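Side-chain contacts in putative NADH-flavin reductase (Lactobacillus casei ATCC 334, PDB 3H2S), which binds NADPH in a Rossmann-type fold and is probably an NAD(P)H-dependent oxidoreductase, perhaps a flavin reductase: residues V49-P52 and L53-T56; R78-L81 and H82-A86; S125-Q129 and P130-G134; G190-A193 and L194-D198. All coordinates share one frame; numbering follows the deposited sequence.

Contact 1 (V49-P52 and L53-T56)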
loop_
_atom_site.group_PDB
_atom_site.type_symbol
_atom_site.label_atom_id
_atom_site.label_comp_id
_atom_site.label_asym_id
_atom_site.label_seq_id
_atom_site.Cartn_x
_atom_site.Cartn_y
_atom_site.Cartn_z
ATOM N N VAL A 49 12.237 20.013 -2.546
ATOM C CA VAL A 49 11.716 20.173 -1.188
ATOM C C VAL A 49 10.225 19.891 -1.189
ATOM O O VAL A 49 9.417 20.750 -1.564
ATOM C CB VAL A 49 11.969 21.600 -0.612
ATOM C CG1 VAL A 49 11.438 21.702 0.821
ATOM C CG2 VAL A 49 13.449 21.939 -0.633
ATOM N N LYS A 50 9.876 18.656 -0.836
ATOM C CA LYS A 50 8.511 18.193 -0.940
ATOM C C LYS A 50 8.308 17.009 -0.009
ATOM O O LYS A 50 9.213 16.195 0.188
ATOM C CB LYS A 50 8.206 17.781 -2.382
ATOM C CG LYS A 50 6.738 17.484 -2.639
ATOM C CD LYS A 50 6.524 17.053 -4.079
ATOM C CE LYS A 50 6.100 18.204 -4.930
ATOM N NZ LYS A 50 5.173 17.776 -6.028
ATOM N N GLU A 51 7.140 16.953 0.611
ATOM C CA GLU A 51 6.738 15.772 1.380
ATOM C C GLU A 51 6.696 14.533 0.483
ATOM O O GLU A 51 6.137 14.566 -0.610
ATOM C CB GLU A 51 5.362 16.011 2.006
ATOM C CG GLU A 51 5.336 17.137 3.015
ATOM C CD GLU A 51 3.930 17.424 3.524
ATOM O OE1 GLU A 51 2.957 16.885 2.945
ATOM O OE2 GLU A 51 3.795 18.190 4.505
ATOM N N PRO A 52 7.327 13.440 0.921
ATOM C CA PRO A 52 7.366 12.253 0.066
ATOM C C PRO A 52 5.973 11.781 -0.338
ATOM O O PRO A 52 5.790 11.357 -1.468
ATOM C CB PRO A 52 8.050 11.204 0.947
ATOM C CG PRO A 52 8.943 12.012 1.836
ATOM C CD PRO A 52 8.215 13.321 2.089
ATOM N N LEU A 53 4.983 11.940 0.538
ATOM C CA LEU A 53 3.647 11.404 0.262
ATOM C C LEU A 53 2.903 12.283 -0.742
ATOM O O LEU A 53 1.765 12.007 -1.119
ATOM C CB LEU A 53 2.834 11.276 1.558
ATOM C CG LEU A 53 2.647 9.911 2.226
ATOM C CD1 LEU A 53 3.510 8.808 1.683
ATOM C CD2 LEU A 53 2.734 10.000 3.728
ATOM N N VAL A 54 3.551 13.354 -1.171
ATOM C CA VAL A 54 2.920 14.299 -2.089
ATOM C C VAL A 54 3.670 14.364 -3.418
ATOM O O VAL A 54 3.217 15.013 -4.361
ATOM C CB VAL A 54 2.796 15.686 -1.422
ATOM C CG1 VAL A 54 3.073 16.816 -2.389
ATOM C CG2 VAL A 54 1.432 15.801 -0.743
ATOM N N LEU A 55 4.727 13.561 -3.537
ATOM C CA LEU A 55 5.391 13.356 -4.819
ATOM C C LEU A 55 4.422 12.879 -5.903
ATOM O O LEU A 55 3.500 12.109 -5.627
ATOM C CB LEU A 55 6.541 12.367 -4.690
ATOM C CG LEU A 55 7.772 12.816 -3.899
ATOM C CD1 LEU A 55 8.684 11.612 -3.649
ATOM C CD2 LEU A 55 8.518 13.923 -4.647
ATOM N N THR A 56 4.581 13.416 -7.112
ATOM C CA THR A 56 3.686 13.089 -8.228
ATOM C C THR A 56 4.428 12.298 -9.291
ATOM O O THR A 56 5.658 12.244 -9.291
ATOM C CB THR A 56 3.142 14.369 -8.896
ATOM O OG1 THR A 56 4.236 15.108 -9.450
ATOM C CG2 THR A 56 2.414 15.232 -7.872
#

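Contact 2 (R78-L81 and H82-A86). With NDP (NADPH dihydro-nicotinamide-adenine-dinucleotide phosphate), chain C.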
loop_
_atom_site.group_PDB
_atom_site.type_symbol
_atom_site.label_atom_id
_atom_site.label_comp_id
_atom_site.label_asym_id
_atom_site.label_seq_id
_atom_site.Cartn_x
_atom_site.Cartn_y
_atom_site.Cartn_z
ATOM N N ARG A 78 4.690 6.402 14.575
ATOM C CA ARG A 78 4.487 6.682 13.152
ATOM C C ARG A 78 5.207 5.672 12.266
ATOM O O ARG A 78 5.465 5.938 11.086
ATOM C CB ARG A 78 4.948 8.107 12.812
ATOM C CG ARG A 78 4.050 9.221 13.372
ATOM C CD ARG A 78 4.622 10.596 13.020
ATOM N NE ARG A 78 3.848 11.692 13.592
ATOM C CZ ARG A 78 4.340 12.900 13.872
ATOM N NH1 ARG A 78 5.625 13.176 13.653
ATOM N NH2 ARG A 78 3.547 13.837 14.387
ATOM N N GLY A 79 5.355 4.457 12.789
ATOM C CA GLY A 79 5.930 3.339 12.037
ATOM C C GLY A 79 5.186 3.046 10.747
ATOM O O GLY A 79 5.779 2.580 9.774
ATOM N N TYR A 80 3.914 3.433 10.688
ATOM C CA TYR A 80 3.129 3.231 9.469
ATOM C C TYR A 80 3.729 3.942 8.254
ATOM O O TYR A 80 3.449 3.572 7.108
ATOM C CB TYR A 80 1.666 3.657 9.674
ATOM C CG TYR A 80 1.512 5.100 10.094
ATOM C CD1 TYR A 80 1.577 6.119 9.160
ATOM C CD2 TYR A 80 1.174 5.430 11.405
ATOM C CE1 TYR A 80 1.393 7.453 9.537
ATOM C CE2 TYR A 80 1.061 6.756 11.810
ATOM C CZ TYR A 80 1.165 7.758 10.875
ATOM O OH TYR A 80 1.007 9.067 11.273
ATOM N N LEU A 81 4.492 5.010 8.487
ATOM C CA LEU A 81 5.112 5.721 7.365
ATOM C C LEU A 81 6.047 4.869 6.524
ATOM O O LEU A 81 6.178 5.096 5.315
ATOM C CB LEU A 81 5.824 6.978 7.841
ATOM C CG LEU A 81 4.957 8.129 8.353
ATOM C CD1 LEU A 81 5.840 9.261 8.874
ATOM C CD2 LEU A 81 4.028 8.635 7.254
ATOM N N HIS A 82 6.725 3.903 7.142
ATOM C CA HIS A 82 7.524 2.958 6.373
ATOM C C HIS A 82 6.689 2.348 5.253
ATOM O O HIS A 82 7.145 2.222 4.107
ATOM C CB HIS A 82 8.059 1.849 7.272
ATOM C CG HIS A 82 9.272 2.244 8.053
ATOM N ND1 HIS A 82 9.272 2.349 9.427
ATOM C CD2 HIS A 82 10.525 2.556 7.649
ATOM C CE1 HIS A 82 10.502 2.606 9.840
ATOM N NE2 HIS A 82 11.275 2.761 8.780
ATOM N N LEU A 83 5.487 1.917 5.611
ATOM C CA LEU A 83 4.553 1.364 4.648
ATOM C C LEU A 83 3.997 2.407 3.663
ATOM O O LEU A 83 4.071 2.217 2.445
ATOM C CB LEU A 83 3.420 0.641 5.371
ATOM C CG LEU A 83 2.358 -0.070 4.524
ATOM C CD1 LEU A 83 2.993 -1.106 3.562
ATOM C CD2 LEU A 83 1.338 -0.728 5.438
ATOM N N ASP A 84 3.473 3.511 4.191
ATOM C CA ASP A 84 2.849 4.549 3.363
ATOM C C ASP A 84 3.805 5.150 2.330
ATOM O O ASP A 84 3.412 5.398 1.193
ATOM C CB ASP A 84 2.254 5.662 4.246
ATOM C CG ASP A 84 0.980 5.224 4.969
ATOM O OD1 ASP A 84 0.385 4.174 4.616
ATOM O OD2 ASP A 84 0.589 5.924 5.925
ATOM N N PHE A 85 5.044 5.440 2.719
ATOM C CA PHE A 85 5.994 5.981 1.734
ATOM C C PHE A 85 6.158 4.977 0.578
ATOM O O PHE A 85 6.291 5.372 -0.580
ATOM C CB PHE A 85 7.362 6.218 2.367
ATOM C CG PHE A 85 7.372 7.256 3.466
ATOM C CD1 PHE A 85 6.750 8.487 3.289
ATOM C CD2 PHE A 85 8.207 7.090 4.561
ATOM C CE1 PHE A 85 6.920 9.511 4.204
ATOM C CE2 PHE A 85 8.367 8.125 5.493
ATOM C CZ PHE A 85 7.684 9.311 5.325
ATOM N N ALA A 86 6.306 3.690 0.912
ATOM C CA ALA A 86 6.536 2.675 -0.108
ATOM C C ALA A 86 5.334 2.493 -1.031
ATOM O O ALA A 86 5.504 2.348 -2.250
ATOM C CB ALA A 86 6.938 1.338 0.538
HETATM P PA NDP C . 17.622 8.413 9.201
HETATM O O1A NDP C . 16.923 8.392 10.591
HETATM O O2A NDP C . 19.031 8.892 9.126
HETATM O O5B NDP C . 16.537 9.514 8.506
HETATM C C5B NDP C . 16.050 8.960 7.258
HETATM C C4B NDP C . 15.386 10.094 6.385
HETATM O O4B NDP C . 14.007 10.137 6.695
HETATM C C3B NDP C . 15.925 11.524 6.728
HETATM O O3B NDP C . 16.347 12.074 5.519
HETATM C C2B NDP C . 14.629 12.249 7.276
HETATM O O2B NDP C . 14.528 13.611 7.049
HETATM C C1B NDP C . 13.552 11.441 6.487
HETATM N N9A NDP C . 12.240 11.544 7.145
HETATM C C8A NDP C . 11.940 10.996 8.420
HETATM N N7A NDP C . 10.672 11.195 8.786
HETATM C C5A NDP C . 10.100 11.878 7.692
HETATM C C6A NDP C . 8.780 12.324 7.500
HETATM N N6A NDP C . 7.876 12.140 8.502
HETATM N N1A NDP C . 8.530 13.196 6.458
HETATM C C2A NDP C . 9.503 13.305 5.505
HETATM N N3A NDP C . 10.753 12.752 5.482
HETATM C C4A NDP C . 11.050 12.098 6.656
HETATM O O3 NDP C . 17.570 6.865 8.901
HETATM P PN NDP C . 18.574 5.651 8.514
HETATM O O1N NDP C . 19.484 6.124 7.364
HETATM O O2N NDP C . 19.317 5.391 9.789
HETATM O O5D NDP C . 17.749 4.357 7.955
HETATM C C5D NDP C . 17.482 4.167 6.562
HETATM C C4D NDP C . 16.732 2.830 6.421
HETATM O O4D NDP C . 17.508 1.880 7.132
HETATM C C3D NDP C . 15.278 2.753 6.971
HETATM O O3D NDP C . 14.517 1.909 6.187
HETATM C C2D NDP C . 15.542 2.191 8.416
HETATM O O2D NDP C . 14.438 1.463 8.891
HETATM C C1D NDP C . 16.694 1.188 8.048
HETATM N N1N NDP C . 17.369 0.694 9.246
HETATM C C2N NDP C . 17.199 -0.725 9.539
HETATM C C3N NDP C . 17.712 -1.158 10.913
HETATM C C7N NDP C . 17.975 -2.654 10.918
HETATM O O7N NDP C . 17.188 -3.410 10.365
HETATM N N7N NDP C . 19.014 -3.147 11.694
HETATM C C4N NDP C . 18.799 -0.345 11.587
HETATM C C5N NDP C . 18.668 1.145 11.401
HETATM C C6N NDP C . 17.994 1.652 10.145
HETATM P P2B NDP C . 15.353 14.666 7.979
HETATM O O1X NDP C . 16.883 14.552 7.638
HETATM O O2X NDP C . 14.964 16.099 7.458
HETATM O O3X NDP C . 15.105 14.458 9.434
#

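Contact 3 (S125-Q129 and P130-G134)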
loop_
_atom_site.group_PDB
_atom_site.type_symbol
_atom_site.label_atom_id
_atom_site.label_comp_id
_atom_site.label_asym_id
_atom_site.label_seq_id
_atom_site.Cartn_x
_atom_site.Cartn_y
_atom_site.Cartn_z
ATOM N N SER A 125 5.676 -9.507 24.293
ATOM C CA SER A 125 6.270 -8.371 24.981
ATOM C C SER A 125 7.001 -7.425 24.030
ATOM O O SER A 125 7.224 -6.265 24.364
ATOM C CB SER A 125 7.225 -8.849 26.076
ATOM O OG SER A 125 8.350 -9.507 25.519
ATOM N N ALA A 126 7.392 -7.925 22.859
ATOM C CA ALA A 126 8.193 -7.132 21.931
ATOM C C ALA A 126 7.431 -5.887 21.488
ATOM O O ALA A 126 8.032 -4.844 21.231
ATOM C CB ALA A 126 8.611 -7.974 20.712
ATOM N N ALA A 127 6.103 -5.986 21.436
ATOM C CA ALA A 127 5.293 -4.891 20.920
ATOM C C ALA A 127 5.363 -3.695 21.859
ATOM O O ALA A 127 5.000 -2.581 21.489
ATOM C CB ALA A 127 3.852 -5.335 20.713
ATOM N N SER A 128 5.888 -3.921 23.060
ATOM C CA SER A 128 6.054 -2.851 24.036
ATOM C C SER A 128 7.362 -2.092 23.862
ATOM O O SER A 128 7.596 -1.085 24.541
ATOM C CB SER A 128 5.955 -3.401 25.455
ATOM O OG SER A 128 4.736 -4.104 25.609
ATOM N N GLN A 129 8.244 -2.608 23.017
ATOM C CA GLN A 129 9.529 -1.952 22.782
ATOM C C GLN A 129 9.363 -0.857 21.726
ATOM O O GLN A 129 8.596 -1.015 20.781
ATOM C CB GLN A 129 10.574 -2.963 22.314
ATOM C CG GLN A 129 10.589 -4.249 23.121
ATOM C CD GLN A 129 11.173 -4.052 24.502
ATOM O OE1 GLN A 129 11.213 -2.932 25.022
ATOM N NE2 GLN A 129 11.631 -5.141 25.109
ATOM N N PRO A 130 10.119 0.237 21.864
ATOM C CA PRO A 130 9.984 1.410 20.993
ATOM C C PRO A 130 10.315 1.108 19.516
ATOM O O PRO A 130 9.936 1.874 18.625
ATOM C CB PRO A 130 10.993 2.407 21.587
ATOM C CG PRO A 130 11.230 1.925 22.985
ATOM C CD PRO A 130 11.133 0.436 22.909
ATOM N N TRP A 131 11.065 0.037 19.273
ATOM C CA TRP A 131 11.529 -0.295 17.925
ATOM C C TRP A 131 10.513 -1.131 17.161
ATOM O O TRP A 131 10.635 -1.309 15.949
ATOM C CB TRP A 131 12.873 -1.025 17.959
ATOM C CG TRP A 131 12.886 -2.225 18.870
ATOM C CD1 TRP A 131 13.391 -2.283 20.137
ATOM C CD2 TRP A 131 12.387 -3.538 18.577
ATOM N NE1 TRP A 131 13.272 -3.560 20.639
ATOM C CE2 TRP A 131 12.654 -4.348 19.702
ATOM C CE3 TRP A 131 11.798 -4.126 17.449
ATOM C CZ2 TRP A 131 12.320 -5.702 19.745
ATOM C CZ3 TRP A 131 11.466 -5.467 17.493
ATOM C CH2 TRP A 131 11.718 -6.240 18.635
ATOM N N TYR A 132 9.556 -1.705 17.884
ATOM C CA TYR A 132 8.672 -2.693 17.291
ATOM C C TYR A 132 7.776 -2.101 16.210
ATOM O O TYR A 132 7.576 -2.699 15.165
ATOM C CB TYR A 132 7.821 -3.373 18.367
ATOM C CG TYR A 132 7.027 -4.526 17.821
ATOM C CD1 TYR A 132 7.645 -5.734 17.501
ATOM C CD2 TYR A 132 5.685 -4.373 17.507
ATOM C CE1 TYR A 132 6.917 -6.781 16.940
ATOM C CE2 TYR A 132 4.963 -5.393 16.935
ATOM C CZ TYR A 132 5.574 -6.603 16.673
ATOM O OH TYR A 132 4.837 -7.614 16.096
ATOM N N ASP A 133 7.135 -0.984 16.515
ATOM C CA ASP A 133 6.230 -0.339 15.559
ATOM C C ASP A 133 6.865 -0.223 14.161
ATOM O O ASP A 133 6.289 -0.660 13.156
ATOM C CB ASP A 133 5.826 1.034 16.118
ATOM C CG ASP A 133 4.968 1.847 15.165
ATOM O OD1 ASP A 133 4.056 1.296 14.497
ATOM O OD2 ASP A 133 5.116 3.078 15.214
ATOM N N GLY A 134 8.062 0.353 14.094
ATOM C CA GLY A 134 8.774 0.437 12.822
ATOM C C GLY A 134 9.138 -0.902 12.210
ATOM O O GLY A 134 8.984 -1.080 11.001
HETATM O O HOH W 1 6.782 0.276 19.097
#

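Contact 4 (G190-A193 and L194-D198)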
loop_
_atom_site.group_PDB
_atom_site.type_symbol
_atom_site.label_atom_id
_atom_site.label_comp_id
_atom_site.label_asym_id
_atom_site.label_seq_id
_atom_site.Cartn_x
_atom_site.Cartn_y
_atom_site.Cartn_z
ATOM N N GLY A 190 28.198 3.372 4.375
ATOM C CA GLY A 190 29.005 3.391 3.154
ATOM C C GLY A 190 28.851 2.126 2.325
ATOM O O GLY A 190 28.668 2.186 1.107
ATOM N N ASN A 191 28.859 0.979 2.992
ATOM C CA ASN A 191 28.746 -0.312 2.303
ATOM C C ASN A 191 27.344 -0.622 1.780
ATOM O O ASN A 191 27.184 -1.104 0.645
ATOM C CB ASN A 191 29.245 -1.445 3.209
ATOM C CG ASN A 191 30.737 -1.615 3.131
ATOM O OD1 ASN A 191 31.339 -1.316 2.099
ATOM N ND2 ASN A 191 31.364 -1.958 4.258
HETATM N N MSE A 192 26.335 -0.179 2.526
HETATM C CA MSE A 192 24.971 -0.182 2.017
HETATM C C MSE A 192 24.881 0.656 0.743
HETATM O O MSE A 192 24.236 0.246 -0.225
HETATM C CB MSE A 192 23.982 0.336 3.081
HETATM C CG MSE A 192 22.561 0.492 2.562
HETATM SE SE MSE A 192 21.750 -1.220 2.006
HETATM C CE MSE A 192 21.452 -1.985 3.776
ATOM N N ALA A 193 25.537 1.814 0.736
ATOM C CA ALA A 193 25.552 2.653 -0.461
ATOM C C ALA A 193 26.180 1.914 -1.657
ATOM O O ALA A 193 25.667 1.999 -2.771
ATOM C CB ALA A 193 26.285 3.984 -0.205
ATOM N N LEU A 194 27.303 1.237 -1.424
ATOM C CA LEU A 194 27.927 0.406 -2.464
ATOM C C LEU A 194 26.921 -0.582 -3.032
ATOM O O LEU A 194 26.817 -0.744 -4.247
ATOM C CB LEU A 194 29.134 -0.380 -1.918
ATOM C CG LEU A 194 30.435 0.349 -1.565
ATOM C CD1 LEU A 194 31.545 -0.675 -1.298
ATOM C CD2 LEU A 194 30.844 1.321 -2.666
ATOM N N ALA A 195 26.255 -1.309 -2.141
ATOM C CA ALA A 195 25.302 -2.355 -2.534
ATOM C C ALA A 195 24.132 -1.793 -3.342
ATOM O O ALA A 195 23.676 -2.398 -4.298
ATOM C CB ALA A 195 24.794 -3.111 -1.278
ATOM N N ILE A 196 23.595 -0.665 -2.897
ATOM C CA ILE A 196 22.523 -0.006 -3.607
ATOM C C ILE A 196 22.916 0.444 -5.010
ATOM O O ILE A 196 22.226 0.125 -5.977
ATOM C CB ILE A 196 21.969 1.166 -2.777
ATOM C CG1 ILE A 196 21.245 0.606 -1.535
ATOM C CG2 ILE A 196 21.026 2.024 -3.637
ATOM C CD1 ILE A 196 20.780 1.668 -0.537
ATOM N N LEU A 197 24.057 1.124 -5.125
ATOM C CA LEU A 197 24.527 1.600 -6.405
ATOM C C LEU A 197 24.932 0.445 -7.300
ATOM O O LEU A 197 24.732 0.508 -8.504
ATOM C CB LEU A 197 25.677 2.605 -6.255
ATOM C CG LEU A 197 25.237 4.078 -6.247
ATOM C CD1 LEU A 197 24.512 4.447 -7.534
ATOM C CD2 LEU A 197 24.375 4.378 -5.028
ATOM N N ASP A 198 25.437 -0.633 -6.700
ATOM C CA ASP A 198 25.747 -1.840 -7.474
ATOM C C ASP A 198 24.492 -2.359 -8.160
ATOM O O ASP A 198 24.534 -2.759 -9.319
ATOM C CB ASP A 198 26.351 -2.927 -6.581
ATOM C CG ASP A 198 27.843 -2.729 -6.358
ATOM O OD1 ASP A 198 28.423 -1.798 -6.956
ATOM O OD2 ASP A 198 28.431 -3.513 -5.590
#

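Contact 1 (V49-P52 and L53-T56)
Lys50 lays its aliphatic chain across Val54 at about a right angle, with CG of Lys50 3.7 Å from CG1 of Val54. CD of Lys50 reaches the same methyl and also meets CD2 of Leu55 at 3.8 Å, which places the lysine stem over two successive side chains of the turn. The stem starts straight, CG anti to the backbone N (chi1 -171°), then bends at chi3 and chi4; its ammonium ends near CG2 of Thr56 and forms a salt bridge with Asp59. On the other branch of Val54, CG2 lies 4.1 Å from OE1 of Glu51, a loose contact. The turn beneath is closed by two backbone bonds of 3-10 spacing, Val54 N to Glu51 O at 2.9 Å and Leu55 N to Pro52 O at 3.2 Å. Leu55 also folds its branched end back over this Pro52 carbonyl, CG of Leu55 lying 3.5 Å from O of Pro52. Here, then, a short connection is shaped by local packing as well as by its backbone. It leads from strand 46-49 to helix 57-60, with Thr56 as N-cap, while Pro52 and Leu53 pack against helix 80-91 and Pro52 also touches the bound NADPH.

Contact 2 (R78-L81 and H82-A86)
Leu81 and Phe85, one helical turn apart, meet with CB of Leu81 over one face of the phenyl ring. This is a CH-pi contact, Leu81 CB lying 4.1 Å from the centroid of the Phe85 ring and 28° off its normal. The two also share the nucleotide: CD1 of Leu81 approaches N6A of NADPH at 3.5 Å, whereas the Phe85 ring brings CZ to within 3.9 Å of C6A of the adenine, which lies at the edge of the phenyl ring. Farther along the cofactor, His82 offers NE2 to O2D of the NADPH ribose on the nicotinamide side, a weak hydrogen bond of 3.4 Å with a bent N-H...O angle of 132°. The imidazole edge comes near Gly79 O.

These groups are presented by the first turns of helix 80-91, the helix of the beta-alpha-beta unit between strands 65-68 and 99-103 in a Rossmann-type fold. Its backbone fixes their spacing: Phe85 N binds Leu81 O at 2.9 Å, and His82 N reaches Gly79 O at 3.1 Å. Tyr80 and Asp84 are also a turn apart, with Tyr80 CD1 3.4 Å from Asp84 OD2 and the ring and carboxylate planes 52° apart. The carboxylate has a stronger partner, a salt bridge from OD1 to Arg94 of the second subunit, which also packs on Tyr80. Gln138, itself hydrogen-bonded to the cofactor, and Glu141 of helix 132-145 touch His82; Leu53 and Leu70, the latter another NADPH-binding residue, pack on Phe85.

Contact 3 (S125-Q129 and P130-G134)
Two CH-pi contacts join Ala127 to Tyr132 and Gln129 to Trp131. The CA of Ala127 lies over one face of the phenol, 3.9 Å from the centroid of the Tyr132 ring. Likewise, CB of Gln129 sits over the indole, 3.6 Å from the centroid of the five-membered ring of Trp131. The glutamine chain bends at chi2 (-72°) and runs beside the indole in the same direction, its amide plane only 23° from the ring plane. Apolar packing adds the methyl groups: CB of Ala126 touches CH2 of Trp131 at 4.1 Å and CD1 of Tyr132 at 4.0 Å, while CB of Ala127 meets CD2 of Tyr132 at 3.8 Å. Among the polar interactions, Gln129 O accepts a bond from Tyr132 N at 3.1 Å, the donor standing above the carbonyl plane. A water donates a second bond to Gln129 O at 2.8 Å and accepts one from Asp133 N, linking the turn to the start of the helix. Trp74 meets the Trp131 ring at a plane angle of about 60° and also packs on Pro130. The example is a surface junction, in which a 3-10 turn hands over through a proline to helix 132-145 of the Rossmann-type domain.

Contact 4 (G190-A193 and L194-D198)
The flat carboxamide of Asn191 lies alongside Leu194, both side chains pointing the same way, with OD1 of Asn191 3.5 Å from CD1 of Leu194. This is van der Waals contact of a carbonyl oxygen with a methyl; the amide's hydrogen bonds go to residues beyond the pair, OD1 accepting from Thr168 N and ND2 bonding Asp214 OD1. A further pair, one turn apart, is wholly apolar: CG of selenomethionine Met192 comes within 3.8 Å of CD1 of Ile196, and SE of Met192 lies 4.0 Å from the same methyl. The Met192 chain starts with CG anti to the backbone N (chi1 174°) and then bends at chi2 and chi3, so that SE stays alongside Ile196, no nearer to it than CG, before the terminal CE turns away. Both side chains pack on Ile156 of strand 153-158, and Ile196 also on Ile16 of helix 11-22. The backbone around both pairs is regularly alpha-helical, for example Ala195 N to Asn191 O at 2.9 Å and Leu197 N to Ala193 O at 3.0 Å. Met192 and Ile196 thus give the helix an apolar side against the sheet, whereas the buried amide of Asn191, bonded at both its oxygen and its nitrogen, ties the same helix to polar groups of Thr168 and Asp214.

Overall arrangement
In chain order the four contacts run from 1 to 4 through one NAD(P)H-binding domain of Rossmann type. Contacts 1 and 2 have centres 14 Å apart and touch, through Pro52 and Leu53 against helix 80-91. Contact 2 also meets contact 3, centres 15 Å apart, where Asp133 OD2 probably bonds Gly79 N; this joins the starts of helices 80-91 and 132-145. Contact 4, on helix 189-201, touches none of the others and lies across the chain's centre from contacts 2 and 3. Contacts 1 and 2 line the NADPH pocket directly, whereas contacts 3 and 4 stand farther back from the cofactor.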